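NS2 (Infectious salmon anemia virus, PDB 5WCO) probably serves as the viral matrix protein, polymerizing with itself and associating with the membrane to form a layer beneath the envelope. Local coordinates at residues Pro39-Lys51 / Leu65-Pro78. Residues are numbered along the deposited sequence; the frame is centred on the assembly and turned at random.
Sequences PKPRELIRHALKK and LTLGGESGLTVEFP
A salt-bridge network on one side of helix 41-50 ties this helix to the segment that follows helix 55-66 and runs back alongside helix 41-50, within an all-helical domain. Its centre is Glu-76, whose carboxylate meets two arginines one helical turn apart. Arg-46 grips it side-on: NE donates to Glu-76 OE1 at 3.0 Å, and NH2 to Glu-76 OE2 at 2.9 Å. Both come from the syn side but tilted out of the carboxylate plane, NE by 34°, and the two flat groups are turned 51° apart. Arg-42, its chain extended from CG to NE, brings NH1 to the anti lone pair of Glu-76 OE2 at 3.1 Å, the oxygen lying in the guanidinium plane. A bend at chi2 (-68°) turns the carboxylate of Glu-76 toward both arginines. On the helix itself, Glu-43 OE2 takes a weak bond from Arg-46 NH1.

Beside the charges, Ile-45, Leu-65 and Phe-77 make apolar contacts. Ile-45 CG2 sits over one face of the Phe-77 ring, 3.4 Å from CZ, while its CD1 meets Leu-65 CD1 tip to tip at 3.7 Å. Charged side chains are packed on too: Leu-73 CD2 lies over a face of the Arg-42 guanidinium and touches CG of that chain, and Pro-41 CG rests on the hydrocarbon part of Glu-70, 3.6 Å from its CG, the side chains crossing nearly at right angles. Val-58 and Tyr-59 of helix 55-66 and Met-109 of helix 101-110 also pack on Phe-77.

With three bonds from two arginines, the Glu-76 carboxylate is probably kept ionised and its rotation restrained, so the segment after helix 55-66 is held to helix 41-50 by both ion pairs and the Ile-45, Leu-65 and Phe-77 contacts.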
loop_
_atom_site.group_PDB
_atom_site.type_symbol
_atom_site.label_atom_id
_atom_site.label_comp_id
_atom_site.label_asym_id
_atom_site.label_seq_id
_atom_site.Cartn_x
_atom_site.Cartn_y
_atom_site.Cartn_z
ATOM N N PRO A 39 -16.263 1.339 1.641
ATOM C CA PRO A 39 -15.658 1.633 2.948
ATOM C C PRO A 39 -16.121 0.743 4.108
ATOM O O PRO A 39 -15.573 0.861 5.204
ATOM C CB PRO A 39 -16.117 3.066 3.221
ATOM C CG PRO A 39 -17.417 3.156 2.546
ATOM C CD PRO A 39 -17.235 2.376 1.260
ATOM N N LYS A 40 -17.109 -0.116 3.898
ATOM C CA LYS A 40 -17.585 -0.936 5.013
ATOM C C LYS A 40 -16.605 -2.060 5.323
ATOM O O LYS A 40 -15.943 -2.594 4.405
ATOM C CB LYS A 40 -19.004 -1.473 4.770
ATOM C CG LYS A 40 -20.099 -0.575 5.328
ATOM C CD LYS A 40 -21.479 -1.046 4.854
ATOM C CE LYS A 40 -21.672 -0.839 3.348
ATOM N NZ LYS A 40 -22.975 -1.364 2.817
ATOM N N PRO A 41 -16.494 -2.405 6.626
ATOM C CA PRO A 41 -15.547 -3.389 7.173
ATOM C C PRO A 41 -15.481 -4.711 6.407
ATOM O O PRO A 41 -14.372 -5.096 5.983
ATOM C CB PRO A 41 -16.051 -3.585 8.601
ATOM C CG PRO A 41 -16.564 -2.203 8.973
ATOM C CD PRO A 41 -17.182 -1.655 7.697
ATOM N N ARG A 42 -16.622 -5.377 6.214
ATOM C CA ARG A 42 -16.655 -6.639 5.456
ATOM C C ARG A 42 -16.317 -6.436 3.983
ATOM O O ARG A 42 -15.703 -7.307 3.348
ATOM C CB ARG A 42 -18.014 -7.351 5.579
ATOM C CG ARG A 42 -18.425 -7.703 7.005
ATOM C CD ARG A 42 -19.862 -8.195 7.110
ATOM N NE ARG A 42 -20.243 -8.399 8.515
ATOM C CZ ARG A 42 -20.048 -9.528 9.193
ATOM N NH1 ARG A 42 -19.476 -10.574 8.596
ATOM N NH2 ARG A 42 -20.421 -9.613 10.466
ATOM N N GLU A 43 -16.722 -5.297 3.428
ATOM C CA GLU A 43 -16.470 -5.044 2.004
ATOM C C GLU A 43 -14.982 -4.903 1.741
ATOM O O GLU A 43 -14.456 -5.480 0.777
ATOM C CB GLU A 43 -17.260 -3.839 1.487
ATOM C CG GLU A 43 -18.731 -4.152 1.251
ATOM C CD GLU A 43 -18.938 -5.381 0.351
ATOM O OE1 GLU A 43 -18.178 -5.558 -0.644
ATOM O OE2 GLU A 43 -19.866 -6.171 0.638
ATOM N N LEU A 44 -14.307 -4.162 2.621
ATOM C CA LEU A 44 -12.851 -4.100 2.600
ATOM C C LEU A 44 -12.240 -5.496 2.626
ATOM O O LEU A 44 -11.313 -5.768 1.875
ATOM C CB LEU A 44 -12.339 -3.317 3.790
ATOM C CG LEU A 44 -12.765 -1.873 3.826
ATOM C CD1 LEU A 44 -12.434 -1.262 5.191
ATOM C CD2 LEU A 44 -12.059 -1.154 2.710
ATOM N N ILE A 45 -12.753 -6.378 3.486
ATOM C CA ILE A 45 -12.201 -7.735 3.566
ATOM C C ILE A 45 -12.466 -8.519 2.282
ATOM O O ILE A 45 -11.550 -9.132 1.725
ATOM C CB ILE A 45 -12.701 -8.550 4.812
ATOM C CG1 ILE A 45 -12.621 -7.720 6.103
ATOM C CG2 ILE A 45 -11.887 -9.830 4.964
ATOM C CD1 ILE A 45 -11.182 -7.387 6.538
ATOM N N ARG A 46 -13.711 -8.507 1.807
ATOM C CA ARG A 46 -14.017 -9.183 0.539
ATOM C C ARG A 46 -13.206 -8.608 -0.607
ATOM O O ARG A 46 -12.758 -9.348 -1.488
ATOM C CB ARG A 46 -15.507 -9.142 0.212
ATOM C CG ARG A 46 -16.353 -9.981 1.155
ATOM C CD ARG A 46 -17.775 -9.500 1.164
ATOM N NE ARG A 46 -18.509 -10.092 2.264
ATOM C CZ ARG A 46 -19.744 -9.755 2.612
ATOM N NH1 ARG A 46 -20.399 -8.819 1.940
ATOM N NH2 ARG A 46 -20.325 -10.356 3.642
ATOM N N HIS A 47 -12.987 -7.295 -0.579
ATOM C CA HIS A 47 -12.195 -6.674 -1.625
ATOM C C HIS A 47 -10.743 -7.132 -1.645
ATOM O O HIS A 47 -10.257 -7.538 -2.693
ATOM C CB HIS A 47 -12.233 -5.153 -1.586
ATOM C CG HIS A 47 -11.373 -4.532 -2.640
ATOM N ND1 HIS A 47 -11.781 -4.406 -3.953
ATOM C CD2 HIS A 47 -10.106 -4.057 -2.591
ATOM C CE1 HIS A 47 -10.810 -3.856 -4.662
ATOM N NE2 HIS A 47 -9.782 -3.638 -3.861
ATOM N N ALA A 48 -10.039 -7.065 -0.514
ATOM C CA ALA A 48 -8.616 -7.442 -0.515
ATOM C C ALA A 48 -8.390 -8.930 -0.817
ATOM O O ALA A 48 -7.411 -9.301 -1.484
ATOM C CB ALA A 48 -7.932 -7.042 0.777
ATOM N N LEU A 49 -9.286 -9.781 -0.328
ATOM C CA LEU A 49 -9.187 -11.204 -0.629
ATOM C C LEU A 49 -9.309 -11.435 -2.155
ATOM O O LEU A 49 -8.462 -12.110 -2.741
ATOM C CB LEU A 49 -10.238 -12.017 0.145
ATOM C CG LEU A 49 -10.132 -12.149 1.661
ATOM C CD1 LEU A 49 -11.442 -12.700 2.246
ATOM C CD2 LEU A 49 -8.942 -13.010 2.089
ATOM N N LYS A 50 -10.346 -10.865 -2.781
ATOM C CA LYS A 50 -10.513 -10.885 -4.247
ATOM C C LYS A 50 -9.244 -10.456 -5.013
ATOM O O LYS A 50 -8.823 -11.113 -5.978
ATOM C CB LYS A 50 -11.720 -10.013 -4.663
ATOM C CG LYS A 50 -13.062 -10.765 -4.763
ATOM C CD LYS A 50 -14.294 -9.857 -4.491
ATOM C CE LYS A 50 -15.393 -10.612 -3.683
ATOM N NZ LYS A 50 -16.494 -9.736 -3.146
ATOM N N LYS A 51 -8.644 -9.357 -4.563
ATOM C CA LYS A 51 -7.421 -8.793 -5.143
ATOM C C LYS A 51 -6.202 -9.694 -4.824
ATOM O O LYS A 51 -5.105 -9.500 -5.359
ATOM C CB LYS A 51 -7.239 -7.329 -4.656
ATOM C CG LYS A 51 -6.018 -6.559 -5.190
ATOM C CD LYS A 51 -5.925 -5.102 -4.649
ATOM C CE LYS A 51 -6.876 -4.163 -5.402
ATOM N NZ LYS A 51 -6.834 -2.735 -4.967
ATOM N N LEU A 65 -9.754 -4.070 12.286
ATOM C CA LEU A 65 -11.191 -3.798 12.284
ATOM C C LEU A 65 -11.918 -4.294 13.546
ATOM O O LEU A 65 -12.586 -3.505 14.223
ATOM C CB LEU A 65 -11.825 -4.384 11.044
ATOM C CG LEU A 65 -11.494 -3.584 9.785
ATOM C CD1 LEU A 65 -11.877 -4.378 8.538
ATOM C CD2 LEU A 65 -12.192 -2.227 9.811
ATOM N N THR A 66 -11.788 -5.589 13.858
ATOM C CA THR A 66 -12.320 -6.158 15.108
ATOM C C THR A 66 -11.983 -5.299 16.344
ATOM O O THR A 66 -12.875 -4.780 17.016
ATOM C CB THR A 66 -11.802 -7.591 15.353
ATOM O OG1 THR A 66 -12.033 -8.395 14.194
ATOM C CG2 THR A 66 -12.494 -8.222 16.565
ATOM N N LEU A 67 -10.692 -5.137 16.625
ATOM C CA LEU A 67 -10.248 -4.302 17.737
ATOM C C LEU A 67 -10.837 -2.890 17.709
ATOM O O LEU A 67 -10.767 -2.180 18.709
ATOM C CB LEU A 67 -8.721 -4.209 17.755
ATOM C CG LEU A 67 -7.955 -5.513 17.966
ATOM C CD1 LEU A 67 -6.456 -5.276 17.848
ATOM C CD2 LEU A 67 -8.316 -6.127 19.302
ATOM N N GLY A 68 -11.389 -2.475 16.565
ATOM C CA GLY A 68 -12.051 -1.187 16.463
ATOM C C GLY A 68 -13.554 -1.210 16.712
ATOM O O GLY A 68 -14.202 -0.154 16.734
ATOM N N GLY A 69 -14.130 -2.395 16.894
ATOM C CA GLY A 69 -15.544 -2.469 17.183
ATOM C C GLY A 69 -16.399 -3.309 16.253
ATOM O O GLY A 69 -17.628 -3.307 16.381
ATOM N N GLU A 70 -15.778 -4.023 15.319
ATOM C CA GLU A 70 -16.519 -4.942 14.465
ATOM C C GLU A 70 -16.468 -6.352 15.044
ATOM O O GLU A 70 -15.408 -6.793 15.503
ATOM C CB GLU A 70 -15.969 -4.931 13.042
ATOM C CG GLU A 70 -16.533 -3.819 12.220
ATOM C CD GLU A 70 -18.017 -3.991 11.964
ATOM O OE1 GLU A 70 -18.476 -5.159 11.882
ATOM O OE2 GLU A 70 -18.720 -2.959 11.840
ATOM N N SER A 71 -17.593 -7.067 14.985
ATOM C CA SER A 71 -17.788 -8.227 15.851
ATOM C C SER A 71 -17.797 -9.642 15.249
ATOM O O SER A 71 -17.726 -10.622 15.997
ATOM C CB SER A 71 -19.053 -8.012 16.667
ATOM O OG SER A 71 -19.690 -6.837 16.206
ATOM N N GLY A 72 -17.885 -9.782 13.933
ATOM C CA GLY A 72 -17.956 -11.123 13.383
ATOM C C GLY A 72 -17.237 -11.304 12.064
ATOM O O GLY A 72 -17.708 -12.032 11.188
ATOM N N LEU A 73 -16.084 -10.659 11.917
ATOM C CA LEU A 73 -15.348 -10.720 10.661
ATOM C C LEU A 73 -14.700 -12.092 10.423
ATOM O O LEU A 73 -14.145 -12.359 9.347
ATOM C CB LEU A 73 -14.302 -9.607 10.617
ATOM C CG LEU A 73 -14.908 -8.230 10.843
ATOM C CD1 LEU A 73 -13.849 -7.174 10.709
ATOM C CD2 LEU A 73 -16.010 -8.003 9.835
ATOM N N THR A 74 -14.781 -12.963 11.423
ATOM C CA THR A 74 -14.118 -14.260 11.359
ATOM C C THR A 74 -14.582 -15.116 10.179
ATOM O O THR A 74 -13.749 -15.678 9.464
ATOM C CB THR A 74 -14.266 -15.029 12.692
ATOM O OG1 THR A 74 -13.480 -14.376 13.700
ATOM C CG2 THR A 74 -13.801 -16.471 12.549
ATOM N N VAL A 75 -15.903 -15.195 9.968
ATOM C CA VAL A 75 -16.493 -15.995 8.866
ATOM C C VAL A 75 -16.074 -15.515 7.479
ATOM O O VAL A 75 -16.157 -16.267 6.510
ATOM C CB VAL A 75 -18.060 -16.038 8.898
ATOM C CG1 VAL A 75 -18.579 -16.166 10.321
ATOM C CG2 VAL A 75 -18.665 -14.805 8.208
ATOM N N GLU A 76 -15.649 -14.259 7.381
ATOM C CA GLU A 76 -15.106 -13.741 6.128
ATOM C C GLU A 76 -13.781 -14.421 5.758
ATOM O O GLU A 76 -13.404 -14.481 4.595
ATOM C CB GLU A 76 -14.927 -12.211 6.189
ATOM C CG GLU A 76 -16.200 -11.417 6.515
ATOM C CD GLU A 76 -17.264 -11.460 5.393
ATOM O OE1 GLU A 76 -16.908 -11.715 4.219
ATOM O OE2 GLU A 76 -18.462 -11.234 5.691
ATOM N N PHE A 77 -13.069 -14.947 6.738
ATOM C CA PHE A 77 -11.733 -15.437 6.437
ATOM C C PHE A 77 -11.659 -16.942 6.254
ATOM O O PHE A 77 -12.313 -17.705 6.983
ATOM C CB PHE A 77 -10.740 -14.998 7.510
ATOM C CG PHE A 77 -10.461 -13.530 7.510
ATOM C CD1 PHE A 77 -11.321 -12.643 8.153
ATOM C CD2 PHE A 77 -9.334 -13.027 6.871
ATOM C CE1 PHE A 77 -11.065 -11.276 8.164
ATOM C CE2 PHE A 77 -9.058 -11.660 6.878
ATOM C CZ PHE A 77 -9.928 -10.787 7.532
ATOM N N PRO A 78 -10.859 -17.372 5.264
ATOM C CA PRO A 78 -10.498 -18.790 5.136
ATOM C C PRO A 78 -9.752 -19.256 6.393
ATOM O O PRO A 78 -8.800 -18.608 6.824
ATOM C CB PRO A 78 -9.567 -18.812 3.914
ATOM C CG PRO A 78 -9.961 -17.602 3.105
ATOM C CD PRO A 78 -10.367 -16.561 4.132
#